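Probable serine protease HTRA3 (Homo sapiens, PDB 2P3W) is probably an HtrA-family serine protease whose PDZ domain, the part in this crystal, binds C-terminal peptide sequences. Local coordinates at residues 9-14 and 38-43; 58-63 and 86-91; 82-87 and 95-100. All coordinates share one frame; numbering follows the deposited sequence. Where two conformers were deposited one is given.

Contact 1: 9-14 and 38-43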
ATOM      1  N   GLY A   9       5.796   2.562   4.114  1.00 18.87           N
ATOM      2  CA  GLY A   9       5.501   1.573   3.099  1.00 17.89           C
ATOM      3  C   GLY A   9       5.307   0.143   3.572  1.00 19.91           C
ATOM      4  O   GLY A   9       5.778  -0.805   2.926  1.00 21.42           O
ATOM      5  N   ILE A  10       4.591  -0.027   4.680  1.00 18.54           N
ATOM      6  CA  ILE A  10       4.154  -1.364   5.068  1.00 17.73           C
ATOM      7  C   ILE A  10       2.669  -1.372   5.343  1.00 18.75           C
ATOM      8  O   ILE A  10       2.117  -0.341   5.766  1.00 18.12           O
ATOM      9  CB  ILE A  10       4.926  -1.901   6.288  1.00 19.99           C
ATOM     10  CG1 ILE A  10       4.684  -1.057   7.522  1.00 20.58           C
ATOM     11  CG2 ILE A  10       6.430  -1.981   6.040  1.00 19.33           C
ATOM     12  CD1 ILE A  10       5.179  -1.757   8.813  1.00 21.89           C
ATOM     13  N   ARG A  11       2.038  -2.534   5.122  1.00 18.69           N
ATOM     14  CA  ARG A  11       0.673  -2.766   5.587  1.00 17.81           C
ATOM     15  C   ARG A  11       0.817  -3.591   6.878  1.00 18.04           C
ATOM     16  O   ARG A  11       1.378  -4.679   6.871  1.00 16.89           O
ATOM     17  CB  ARG A  11      -0.178  -3.447   4.519  1.00 18.97           C
ATOM     18  CG  ARG A  11      -1.606  -3.688   5.015  1.00 23.20           C
ATOM     19  CD  ARG A  11      -2.651  -3.543   3.948  1.00 20.30           C
ATOM     20  NE  ARG A  11      -2.508  -4.509   2.862  1.00 19.62           N
ATOM     21  CZ  ARG A  11      -2.865  -5.775   2.937  1.00 20.91           C
ATOM     22  NH1 ARG A  11      -3.379  -6.251   4.050  1.00 19.55           N
ATOM     23  NH2 ARG A  11      -2.726  -6.570   1.875  1.00 21.51           N
ATOM     24  N   MET A  12       0.402  -2.991   7.991  1.00 17.09           N
ATOM     25  CA  MET A  12       0.719  -3.491   9.309  1.00 17.03           C
ATOM     26  C   MET A  12      -0.518  -4.024  10.003  1.00 17.06           C
ATOM     27  O   MET A  12      -1.644  -3.550   9.774  1.00 15.70           O
ATOM     28  CB  MET A  12       1.360  -2.372  10.151  1.00 23.46           C
ATOM     29  CG  MET A  12       0.471  -1.165  10.391  1.00 23.32           C
ATOM     30  SD  MET A  12       1.133   0.061  11.519  1.00 24.79           S
ATOM     31  CE  MET A  12      -0.072   1.327  11.366  1.00 26.84           C
ATOM     32  N   ARG A  13      -0.318  -5.029  10.848  1.00 15.23           N
ATOM     33  CA  ARG A  13      -1.366  -5.627  11.644  1.00 14.52           C
ATOM     34  C   ARG A  13      -0.888  -5.776  13.093  1.00 19.10           C
ATOM     35  O   ARG A  13       0.244  -6.214  13.334  1.00 20.22           O
ATOM     36  CB  ARG A  13      -1.677  -7.022  11.091  1.00 17.02           C
ATOM     37  CG  ARG A  13      -2.291  -7.009   9.712  1.00 17.92           C
ATOM     38  CD  ARG A  13      -2.470  -8.403   9.141  1.00 16.58           C
ATOM     39  NE  ARG A  13      -3.373  -9.239   9.935  1.00 16.98           N
ATOM     40  CZ  ARG A  13      -3.549 -10.551   9.767  1.00 23.01           C
ATOM     41  NH1 ARG A  13      -2.851 -11.239   8.860  1.00 23.74           N
ATOM     42  NH2 ARG A  13      -4.426 -11.203  10.525  1.00 21.24           N
ATOM     43  N   THR A  14      -1.728  -5.413  14.060  1.00 19.60           N
ATOM     44  CA  THR A  14      -1.404  -5.643  15.470  1.00 15.16           C
ATOM     45  C   THR A  14      -1.336  -7.145  15.816  1.00 15.49           C
ATOM     46  O   THR A  14      -2.265  -7.892  15.503  1.00 16.36           O
ATOM     47  CB  THR A  14      -2.458  -4.968  16.392  1.00 18.25           C
ATOM     48  OG1 THR A  14      -2.484  -3.564  16.118  1.00 17.97           O
ATOM     49  CG2 THR A  14      -2.128  -5.202  17.855  1.00 21.77           C
ATOM     50  N   TYR A  38       2.827  -6.845  13.085  1.00 15.33           N
ATOM     51  CA  TYR A  38       3.131  -7.756  11.980  1.00 15.00           C
ATOM     52  C   TYR A  38       3.153  -7.059  10.619  1.00 19.40           C
ATOM     53  O   TYR A  38       2.251  -6.273  10.291  1.00 18.34           O
ATOM     54  CB  TYR A  38       2.105  -8.842  11.974  1.00 15.40           C
ATOM     55  CG  TYR A  38       2.326  -9.933  10.944  1.00 16.04           C
ATOM     56  CD1 TYR A  38       3.305 -10.899  11.119  1.00 17.69           C
ATOM     57  CD2 TYR A  38       1.546  -9.988   9.813  1.00 17.05           C
ATOM     58  CE1 TYR A  38       3.498 -11.908  10.167  1.00 17.88           C
ATOM     59  CE2 TYR A  38       1.713 -10.989   8.858  1.00 17.76           C
ATOM     60  CZ  TYR A  38       2.694 -11.939   9.033  1.00 20.38           C
ATOM     61  OH  TYR A  38       2.839 -12.933   8.071  1.00 22.50           O
ATOM     62  N   VAL A  39       4.175  -7.358   9.820  1.00 16.29           N
ATOM     63  CA  VAL A  39       4.296  -6.775   8.478  1.00 15.29           C
ATOM     64  C   VAL A  39       3.606  -7.706   7.484  1.00 18.44           C
ATOM     65  O   VAL A  39       4.172  -8.715   7.032  1.00 16.41           O
ATOM     66  CB  VAL A  39       5.763  -6.528   8.066  1.00 17.59           C
ATOM     67  CG1 VAL A  39       5.844  -5.884   6.670  1.00 18.87           C
ATOM     68  CG2 VAL A  39       6.492  -5.697   9.109  1.00 18.71           C
ATOM     69  N   GLN A  40       2.361  -7.347   7.158  1.00 16.54           N
ATOM     70  CA  GLN A  40       1.566  -8.112   6.201  1.00 16.57           C
ATOM     71  C   GLN A  40       2.090  -7.934   4.781  1.00 18.50           C
ATOM     72  O   GLN A  40       2.182  -8.905   4.044  1.00 18.25           O
ATOM     73  CB  GLN A  40       0.084  -7.722   6.300  1.00 16.15           C
ATOM     74  CG  GLN A  40      -0.849  -8.442   5.337  1.00 18.40           C
ATOM     75  CD  GLN A  40      -0.981  -9.932   5.557  1.00 22.57           C
ATOM     76  OE1 GLN A  40      -0.921 -10.410   6.677  1.00 21.05           O
ATOM     77  NE2 GLN A  40      -1.250 -10.673   4.474  1.00 29.21           N
ATOM     78  N   GLU A  41       2.410  -6.699   4.399  1.00 16.75           N
ATOM     79  CA  GLU A  41       2.938  -6.408   3.058  1.00 17.39           C
ATOM     80  C   GLU A  41       3.959  -5.255   3.115  1.00 16.40           C
ATOM     81  O   GLU A  41       3.904  -4.402   4.006  1.00 18.25           O
ATOM     82  CB  GLU A  41       1.811  -6.010   2.086  1.00 18.84           C
ATOM     83  CG  GLU A  41       0.691  -7.004   1.877  1.00 25.10           C
ATOM     84  CD  GLU A  41       1.129  -8.323   1.241  1.00 29.05           C
ATOM     85  OE1 GLU A  41       0.395  -9.327   1.461  1.00 26.21           O
ATOM     86  OE2 GLU A  41       2.180  -8.361   0.537  1.00 24.41           O
ATOM     87  N   VAL A  42       4.907  -5.275   2.168  1.00 16.41           N
ATOM     88  CA  VAL A  42       5.839  -4.158   1.970  1.00 16.56           C
ATOM     89  C   VAL A  42       5.630  -3.556   0.589  1.00 17.56           C
ATOM     90  O   VAL A  42       5.610  -4.280  -0.427  1.00 17.68           O
ATOM     91  CB  VAL A  42       7.309  -4.630   2.101  1.00 18.58           C
ATOM     92  CG1 VAL A  42       8.253  -3.450   1.961  1.00 20.02           C
ATOM     93  CG2 VAL A  42       7.526  -5.366   3.425  1.00 18.47           C
ATOM     94  N   ALA A  43       5.435  -2.241   0.524  1.00 17.35           N
ATOM     95  CA  ALA A  43       5.266  -1.574  -0.766  1.00 16.57           C
ATOM     96  C   ALA A  43       6.619  -1.482  -1.518  1.00 18.03           C
ATOM     97  O   ALA A  43       7.662  -1.271  -0.898  1.00 18.05           O
ATOM     98  CB  ALA A  43       4.632  -0.185  -0.594  1.00 20.36           C
TER
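R11 O is gripped by two amide N-H groups: Q40 N at 2.9 Å, nearly along the C=O axis, and E41 N in a weak bond of 3.4 Å. Both residues therefore face R11, a classic beta bulge in the antiparallel pairing of 10-14 with 38-42. Beyond it R13 and Y38 bond to each other through both backbone N-H groups. With CG anti to the backbone N (chi1 180°), the R11 side chain runs alongside Q40 and E41. E41 CG lies over one face of the guanidinium, 3.4 Å from R11 NH2; E41 OE1, 4.2 Å from R11 NH2, sits well out of that plane, so the two meet as charges only. R13 NH1 donates to Q40 OE1 at 3.0 Å within its own guanidinium plane but from above the amide plane. On the other face I10 CG2 meets V39 CG1 at 4.0 Å. The second subunit's phage-derived C-terminal tail adds to the edge of 10-14 at R11 and M12, beside helix 70-79, as peptides do in PDZ grooves, and its F108 O accepts from R11 NH1. The nearby carboxylate of E41, itself bonded to N45 of the second subunit, probably offsets part of the R11 charge.

Contact 2: 58-63 and 86-91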
ATOM      1  N   ILE A  58       8.196  -9.066  12.324  1.00 14.68           N
ATOM      2  CA  ILE A  58       7.446  -8.437  13.423  1.00 15.24           C
ATOM      3  C   ILE A  58       8.265  -7.290  13.999  1.00 16.70           C
ATOM      4  O   ILE A  58       9.389  -7.504  14.449  1.00 16.62           O
ATOM      5  CB  ILE A  58       7.077  -9.462  14.520  1.00 12.68           C
ATOM      6  CG1 ILE A  58       6.199 -10.585  13.954  1.00 17.18           C
ATOM      7  CG2 ILE A  58       6.335  -8.781  15.685  1.00 17.23           C
ATOM      8  CD1 ILE A  58       6.078 -11.828  14.805  1.00 18.31           C
ATOM      9  N   ILE A  59       7.683  -6.096  14.032  1.00 15.68           N
ATOM     10  CA  ILE A  59       8.335  -4.897  14.534  1.00 17.32           C
ATOM     11  C   ILE A  59       7.968  -4.815  16.010  1.00 19.40           C
ATOM     12  O   ILE A  59       6.779  -4.781  16.372  1.00 16.36           O
ATOM     13  CB  ILE A  59       7.910  -3.623  13.747  1.00 18.79           C
ATOM     14  CG1 ILE A  59       8.206  -3.792  12.241  1.00 17.94           C
ATOM     15  CG2 ILE A  59       8.616  -2.404  14.310  1.00 22.60           C
ATOM     16  CD1 ILE A  59       7.619  -2.738  11.368  1.00 22.04           C
ATOM     17  N   VAL A  60       8.985  -4.840  16.881  1.00 17.41           N
ATOM     18  CA  VAL A  60       8.763  -4.874  18.321  1.00 17.12           C
ATOM     19  C   VAL A  60       9.146  -3.608  19.103  1.00 17.27           C
ATOM     20  O   VAL A  60       8.627  -3.396  20.190  1.00 19.22           O
ATOM     21  CB  VAL A  60       9.398  -6.122  18.954  1.00 21.29           C
ATOM     22  CG1 VAL A  60       8.757  -7.380  18.336  1.00 19.72           C
ATOM     23  CG2 VAL A  60      10.901  -6.140  18.757  1.00 24.56           C
ATOM     24  N   LYS A  61      10.023  -2.770  18.551  1.00 16.74           N
ATOM     25  CA  LYS A  61      10.381  -1.501  19.165  1.00 19.48           C
ATOM     26  C   LYS A  61      10.656  -0.447  18.110  1.00 16.93           C
ATOM     27  O   LYS A  61      11.021  -0.764  16.977  1.00 18.28           O
ATOM     28  CB  LYS A  61      11.633  -1.644  20.038  1.00 23.57           C
ATOM     29  CG  LYS A  61      11.426  -2.474  21.277  1.00 25.81           C
ATOM     30  CD  LYS A  61      12.614  -2.341  22.241  1.00 25.73           C
ATOM     31  CE  LYS A  61      12.321  -3.038  23.566  1.00 32.32           C
ATOM     32  NZ  LYS A  61      11.337  -2.265  24.394  1.00 40.70           N
ATOM     33  N   VAL A  62      10.421   0.802  18.485  1.00 18.73           N
ATOM     34  CA  VAL A  62      10.792   1.950  17.662  1.00 17.18           C
ATOM     35  C   VAL A  62      11.547   2.936  18.549  1.00 18.42           C
ATOM     36  O   VAL A  62      11.051   3.333  19.604  1.00 19.61           O
ATOM     37  CB  VAL A  62       9.568   2.611  16.994  1.00 18.90           C
ATOM     38  CG1 VAL A  62       8.488   2.996  18.010  1.00 20.36           C
ATOM     39  CG2 VAL A  62       9.975   3.831  16.174  1.00 20.59           C
ATOM     40  N   ASN A  63      12.769   3.277  18.138  1.00 21.78           N
ATOM     41  CA  ASN A  63      13.628   4.184  18.914  1.00 23.20           C
ATOM     42  C   ASN A  63      13.692   3.757  20.395  1.00 24.29           C
ATOM     43  O   ASN A  63      13.694   4.579  21.320  1.00 25.84           O
ATOM     44  CB  ASN A  63      13.174   5.641  18.679  1.00 21.87           C
ATOM     45  CG  ASN A  63      13.423   6.104  17.242  1.00 25.78           C
ATOM     46  OD1 ASN A  63      14.287   5.565  16.540  1.00 20.78           O
ATOM     47  ND2 ASN A  63      12.675   7.109  16.791  1.00 27.50           N
ATOM     48  N   GLU A  86      13.310  -2.275  15.624  1.00 19.43           N
ATOM     49  CA  GLU A  86      13.757  -3.591  16.073  1.00 16.89           C
ATOM     50  C   GLU A  86      12.773  -4.611  15.531  1.00 16.65           C
ATOM     51  O   GLU A  86      11.566  -4.504  15.765  1.00 19.28           O
ATOM     52  CB  GLU A  86      13.747  -3.625  17.607  1.00 25.45           C
ATOM     53  CG  GLU A  86      14.379  -4.839  18.326  1.00 30.58           C
ATOM     54  CD  GLU A  86      14.534  -4.587  19.850  1.00 29.88           C
ATOM     55  OE1 GLU A  86      15.143  -3.566  20.256  1.00 35.26           O
ATOM     56  OE2 GLU A  86      14.025  -5.396  20.651  1.00 37.03           O
ATOM     57  N   VAL A  87      13.294  -5.598  14.816  1.00 16.43           N
ATOM     58  CA  VAL A  87      12.476  -6.566  14.112  1.00 17.25           C
ATOM     59  C   VAL A  87      12.871  -7.991  14.509  1.00 15.50           C
ATOM     60  O   VAL A  87      14.038  -8.313  14.685  1.00 17.70           O
ATOM     61  CB  VAL A  87      12.655  -6.392  12.576  1.00 18.38           C
ATOM     62  CG1 VAL A  87      12.300  -7.660  11.800  1.00 21.59           C
ATOM     63  CG2 VAL A  87      11.892  -5.148  12.063  1.00 21.66           C
ATOM     64  N   ARG A  88      11.859  -8.833  14.668  1.00 12.62           N
ATOM     65  CA  ARG A  88      12.034 -10.267  14.822  1.00 15.78           C
ATOM     66  C   ARG A  88      11.728 -10.921  13.488  1.00 16.84           C
ATOM     67  O   ARG A  88      10.610 -10.756  12.969  1.00 16.56           O
ATOM     68  CB  ARG A  88      11.055 -10.815  15.855  1.00 21.04           C
ATOM     69  CG  ARG A  88      11.157 -10.186  17.217  1.00 27.27           C
ATOM     70  CD  ARG A  88      12.398 -10.621  17.938  1.00 35.19           C
ATOM     71  NE  ARG A  88      12.491  -9.916  19.212  1.00 36.36           N
ATOM     72  CZ  ARG A  88      13.238  -8.832  19.448  1.00 40.02           C
ATOM     73  NH1 ARG A  88      13.996  -8.292  18.494  1.00 38.08           N
ATOM     74  NH2 ARG A  88      13.222  -8.284  20.669  1.00 31.66           N
ATOM     75  N   ARG A  89      12.696 -11.675  12.956  1.00 15.19           N
ATOM     76  CA  ARG A  89      12.530 -12.420  11.709  1.00 15.56           C
ATOM     77  C   ARG A  89      12.914 -13.869  11.958  1.00 16.30           C
ATOM     78  O   ARG A  89      14.074 -14.186  11.997  1.00 16.55           O
ATOM     79  CB  ARG A  89      13.418 -11.817  10.624  1.00 13.85           C
ATOM     80  CG  ARG A  89      13.280 -12.508   9.248  1.00 13.49           C
ATOM     81  CD  ARG A  89      14.142 -11.870   8.227  1.00 15.28           C
ATOM     82  NE  ARG A  89      13.678 -10.513   7.913  1.00 15.45           N
ATOM     83  CZ  ARG A  89      14.380  -9.624   7.205  1.00 18.02           C
ATOM     84  NH1 ARG A  89      15.589  -9.923   6.751  1.00 18.20           N
ATOM     85  NH2 ARG A  89      13.886  -8.421   6.986  1.00 18.28           N
ATOM     86  N   GLY A  90      11.936 -14.739  12.168  1.00 15.55           N
ATOM     87  CA  GLY A  90      12.225 -16.087  12.662  1.00 19.95           C
ATOM     88  C   GLY A  90      13.029 -16.026  13.958  1.00 19.59           C
ATOM     89  O   GLY A  90      12.613 -15.375  14.922  1.00 22.03           O
ATOM     90  N   ASN A  91      14.180 -16.686  13.967  1.00 18.09           N
ATOM     91  CA  ASN A  91      15.073 -16.679  15.129  1.00 18.97           C
ATOM     92  C   ASN A  91      16.069 -15.524  15.123  1.00 19.54           C
ATOM     93  O   ASN A  91      16.923 -15.445  16.008  1.00 21.05           O
ATOM     94  CB  ASN A  91      15.812 -18.007  15.224  1.00 25.15           C
ATOM     95  CG  ASN A  91      14.865 -19.172  15.455  1.00 30.02           C
ATOM     96  OD1 ASN A  91      14.087 -19.167  16.412  1.00 34.10           O
ATOM     97  ND2 ASN A  91      14.903 -20.163  14.563  1.00 32.56           N
TER
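V60 CG2 sits over the centre of one face of the R88 guanidinium, 3.6 Å from R88 CZ, so a methyl group presses on the flat of the cation and the two side chains cross at about a right angle. V60 CG2 also lies 3.7 Å from E86 OE2. E86 OE2 takes R88 NH2 at 3.0 Å in a salt bridge, using its anti lone pair and lying somewhat out of the guanidinium plane. On the other flank of E86 the aliphatic chain of K61 runs alongside, with K61 CD 3.4 Å from E86 OE1; K61 NZ stays too far off for a salt bridge, and the pairing is one of methylenes against carboxylate.

Torsions set this up: E86 extends with CG anti to the backbone N (chi1 -171°), whereas R88 folds at chi2 (-72°), which carries its guanidinium back toward E86 and over V60. The backbone beneath is the antiparallel pairing of strands 58-62 and 83-89 within the PDZ sheet, broken by a beta bulge. V60 N donates to E86 O at 2.8 Å, nearly along the C=O axis, and E86 N donates to K61 O, so V60 and K61 share E86 across the strands. Past the bulge, I58 and R88 form a regular hydrogen-bonded pair; I58 N to R88 O is almost straight at 172°. On the buried face, opposite K61, E86 and R88, I59 CG1 crosses V87 CG2 obliquely at 3.9 Å.

Further out, D93 forms a second salt bridge, with R88 NH1, so the guanidinium is held between two carboxylates, which should restrict its rotation. R89 starts away from 58-63, and its NE forms a salt bridge with D57.

Contact 3: 82-87 and 95-100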
ATOM      1  N   PRO A  82      14.777   9.539  11.588  1.00 16.51           N
ATOM      2  CA  PRO A  82      14.314   8.270  11.066  1.00 15.86           C
ATOM      3  C   PRO A  82      13.780   7.454  12.241  1.00 16.39           C
ATOM      4  O   PRO A  82      13.830   7.915  13.386  1.00 16.99           O
ATOM      5  CB  PRO A  82      15.587   7.628  10.504  1.00 15.20           C
ATOM      6  CG  PRO A  82      16.638   8.153  11.422  1.00 17.10           C
ATOM      7  CD  PRO A  82      16.235   9.562  11.755  1.00 18.29           C
ATOM      8  N   LEU A  83      13.349   6.241  11.950  1.00 15.73           N
ATOM      9  CA  LEU A  83      12.876   5.274  12.932  1.00 15.85           C
ATOM     10  C   LEU A  83      13.872   4.119  13.022  1.00 15.57           C
ATOM     11  O   LEU A  83      14.124   3.421  12.017  1.00 19.44           O
ATOM     12  CB  LEU A  83      11.513   4.726  12.499  1.00 18.46           C
ATOM     13  CG  LEU A  83      10.359   5.725  12.254  1.00 20.62           C
ATOM     14  CD1 LEU A  83       9.062   4.935  12.018  1.00 19.70           C
ATOM     15  CD2 LEU A  83      10.213   6.623  13.400  1.00 19.44           C
ATOM     16  N   LEU A  84      14.411   3.909  14.228  1.00 16.80           N
ATOM     17  CA  LEU A  84      15.227   2.734  14.519  1.00 18.24           C
ATOM     18  C   LEU A  84      14.280   1.608  14.924  1.00 18.68           C
ATOM     19  O   LEU A  84      13.761   1.592  16.031  1.00 18.14           O
ATOM     20  CB  LEU A  84      16.262   3.064  15.599  1.00 19.93           C
ATOM     21  CG  LEU A  84      17.287   4.145  15.238  1.00 22.56           C
ATOM     22  CD1 LEU A  84      18.037   4.613  16.461  1.00 27.40           C
ATOM     23  CD2 LEU A  84      18.264   3.653  14.186  1.00 24.41           C
ATOM     24  N   LEU A  85      14.062   0.672  14.001  1.00 18.42           N
ATOM     25  CA  LEU A  85      13.046  -0.366  14.169  1.00 16.10           C
ATOM     26  C   LEU A  85      13.714  -1.686  14.503  1.00 18.73           C
ATOM     27  O   LEU A  85      14.569  -2.132  13.749  1.00 20.92           O
ATOM     28  CB  LEU A  85      12.203  -0.517  12.903  1.00 17.24           C
ATOM     29  CG  LEU A  85      11.372   0.715  12.470  1.00 18.64           C
ATOM     30  CD1 LEU A  85      10.580   0.478  11.223  1.00 22.89           C
ATOM     31  CD2 LEU A  85      10.459   1.148  13.603  1.00 17.18           C
ATOM     32  N   GLU A  86      13.310  -2.275  15.624  1.00 19.43           N
ATOM     33  CA  GLU A  86      13.757  -3.591  16.073  1.00 16.89           C
ATOM     34  C   GLU A  86      12.773  -4.611  15.531  1.00 16.65           C
ATOM     35  O   GLU A  86      11.566  -4.504  15.765  1.00 19.28           O
ATOM     36  CB  GLU A  86      13.747  -3.625  17.607  1.00 25.45           C
ATOM     37  CG  GLU A  86      14.379  -4.839  18.326  1.00 30.58           C
ATOM     38  CD  GLU A  86      14.534  -4.587  19.850  1.00 29.88           C
ATOM     39  OE1 GLU A  86      15.143  -3.566  20.256  1.00 35.26           O
ATOM     40  OE2 GLU A  86      14.025  -5.396  20.651  1.00 37.03           O
ATOM     41  N   VAL A  87      13.294  -5.598  14.816  1.00 16.43           N
ATOM     42  CA  VAL A  87      12.476  -6.566  14.112  1.00 17.25           C
ATOM     43  C   VAL A  87      12.871  -7.991  14.509  1.00 15.50           C
ATOM     44  O   VAL A  87      14.038  -8.313  14.685  1.00 17.70           O
ATOM     45  CB  VAL A  87      12.655  -6.392  12.576  1.00 18.38           C
ATOM     46  CG1 VAL A  87      12.300  -7.660  11.800  1.00 21.59           C
ATOM     47  CG2 VAL A  87      11.892  -5.148  12.063  1.00 21.66           C
ATOM     48  N   LEU A  95      18.074  -4.881  13.490  1.00 16.38           N
ATOM     49  CA  LEU A  95      17.837  -3.428  13.629  1.00 15.94           C
ATOM     50  C   LEU A  95      17.923  -2.720  12.272  1.00 16.67           C
ATOM     51  O   LEU A  95      18.875  -2.922  11.530  1.00 16.69           O
ATOM     52  CB  LEU A  95      18.827  -2.790  14.612  1.00 17.03           C
ATOM     53  CG  LEU A  95      18.645  -1.308  14.998  1.00 17.89           C
ATOM     54  CD1 LEU A  95      17.279  -1.051  15.639  1.00 23.55           C
ATOM     55  CD2 LEU A  95      19.722  -0.863  15.930  1.00 16.99           C
ATOM     56  N   PHE A  96      16.902  -1.913  11.952  1.00 15.57           N
ATOM     57  CA  PHE A  96      16.820  -1.167  10.687  1.00 18.13           C
ATOM     58  C   PHE A  96      16.682   0.326  11.020  1.00 17.38           C
ATOM     59  O   PHE A  96      16.154   0.675  12.057  1.00 20.71           O
ATOM     60  CB  PHE A  96      15.606  -1.588   9.860  1.00 19.42           C
ATOM     61  CG  PHE A  96      15.626  -3.025   9.420  1.00 20.07           C
ATOM     62  CD1 PHE A  96      16.397  -3.419   8.357  1.00 24.87           C
ATOM     63  CD2 PHE A  96      14.926  -3.990  10.126  1.00 21.35           C
ATOM     64  CE1 PHE A  96      16.459  -4.762   7.963  1.00 25.75           C
ATOM     65  CE2 PHE A  96      14.966  -5.333   9.723  1.00 22.10           C
ATOM     66  CZ  PHE A  96      15.731  -5.709   8.641  1.00 21.81           C
ATOM     67  N   SER A  97      17.228   1.188  10.159  1.00 18.66           N
ATOM     68  CA  SER A  97      16.993   2.620  10.306  0.50 16.55           C
ATOM     69  C   SER A  97      16.251   3.082   9.068  1.00 15.96           C
ATOM     70  O   SER A  97      16.761   3.121   7.969  1.00 19.79           O
ATOM     71  CB  SER A  97      18.254   3.434  10.556  0.50 15.11           C
ATOM     72  OG  SER A  97      17.874   4.773  10.830  0.50 15.69           O
ATOM     73  N   ILE A  98      14.978   3.358   9.287  1.00 15.65           N
ATOM     74  CA  ILE A  98      14.030   3.594   8.207  1.00 16.44           C
ATOM     75  C   ILE A  98      13.546   5.020   8.309  1.00 16.19           C
ATOM     76  O   ILE A  98      12.786   5.360   9.216  1.00 16.83           O
ATOM     77  CB  ILE A  98      12.783   2.651   8.282  1.00 17.13           C
ATOM     78  CG1 ILE A  98      13.202   1.158   8.330  1.00 16.04           C
ATOM     79  CG2 ILE A  98      11.865   2.931   7.127  1.00 17.17           C
ATOM     80  CD1 ILE A  98      14.020   0.690   7.140  1.00 16.83           C
ATOM     81  N   ALA A  99      13.996   5.874   7.390  1.00 16.86           N
ATOM     82  CA  ALA A  99      13.513   7.251   7.332  1.00 14.39           C
ATOM     83  C   ALA A  99      12.187   7.384   6.585  1.00 13.74           C
ATOM     84  O   ALA A  99      12.127   7.055   5.392  1.00 16.62           O
ATOM     85  CB  ALA A  99      14.583   8.134   6.627  1.00 14.21           C
ATOM     86  N   PRO A 100      11.118   7.863   7.259  1.00 15.21           N
ATOM     87  CA  PRO A 100       9.867   8.069   6.508  1.00 15.20           C
ATOM     88  C   PRO A 100      10.072   9.009   5.331  1.00 16.54           C
ATOM     89  O   PRO A 100      10.723  10.025   5.471  1.00 16.81           O
ATOM     90  CB  PRO A 100       8.907   8.688   7.553  1.00 18.21           C
ATOM     91  CG  PRO A 100       9.438   8.194   8.878  1.00 17.03           C
ATOM     92  CD  PRO A 100      10.959   8.153   8.699  1.00 15.25           C
TER
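F96, L95 and L85 bury the most surface in this beta hairpin, formed by strands 83-89 and 92-103 of the PDZ sheet. L85 and F96 are a hydrogen-bonded antiparallel pair: L85 N reaches F96 O at 2.9 Å, and F96 N returns to L85 O at 3.0 Å, each donor in the carbonyl plane of its acceptor. The F96 ring, with CG anti to the carbonyl carbon (chi1 -63°), is turned so that its edge meets V87; F96 CE2 lies 3.8 Å from V87 CB, in the plane of the ring. L85 shares this face and crosses I98 at about a right angle, L85 CD1 to I98 CG1 being 4.0 Å, and both touch I53. L95 lies on the opposite face. With CG anti to the backbone N (chi1 -174°), it swings L95 CD1 across the strand to 3.5 Å from L85 O, covering the backbone of its neighbour with a methyl. Along that face L84 CD2 packs on S97, which also meets the ring of P82, a proline preceded by a cis peptide bond: in the conformer given, P82 CG is 3.6 Å from S97 OG.

In the fold
The contacts follow one antiparallel sheet: contact 1 joins strands 10-14 and 37-42, contact 2 strands 58-62 and 83-89, contact 3 strands 83-89 and 92-103. Strands 37-42 and 58-62 are neighbours, so I10 CD1 of contact 1 packs on I59 CD1 of contact 2 at 3.7 Å. Contacts 2 and 3, centres about 10 Å apart, share E86 and V87, and N63 OD1 probably accepts a hydrogen bond from L84 N at 2.8 Å. Contact 3 does not touch contact 1; their centres lie about 14 Å apart. Contact 1 alone meets the second subunit: I10 packs on V112, the last residue of that subunit's phage-derived tail.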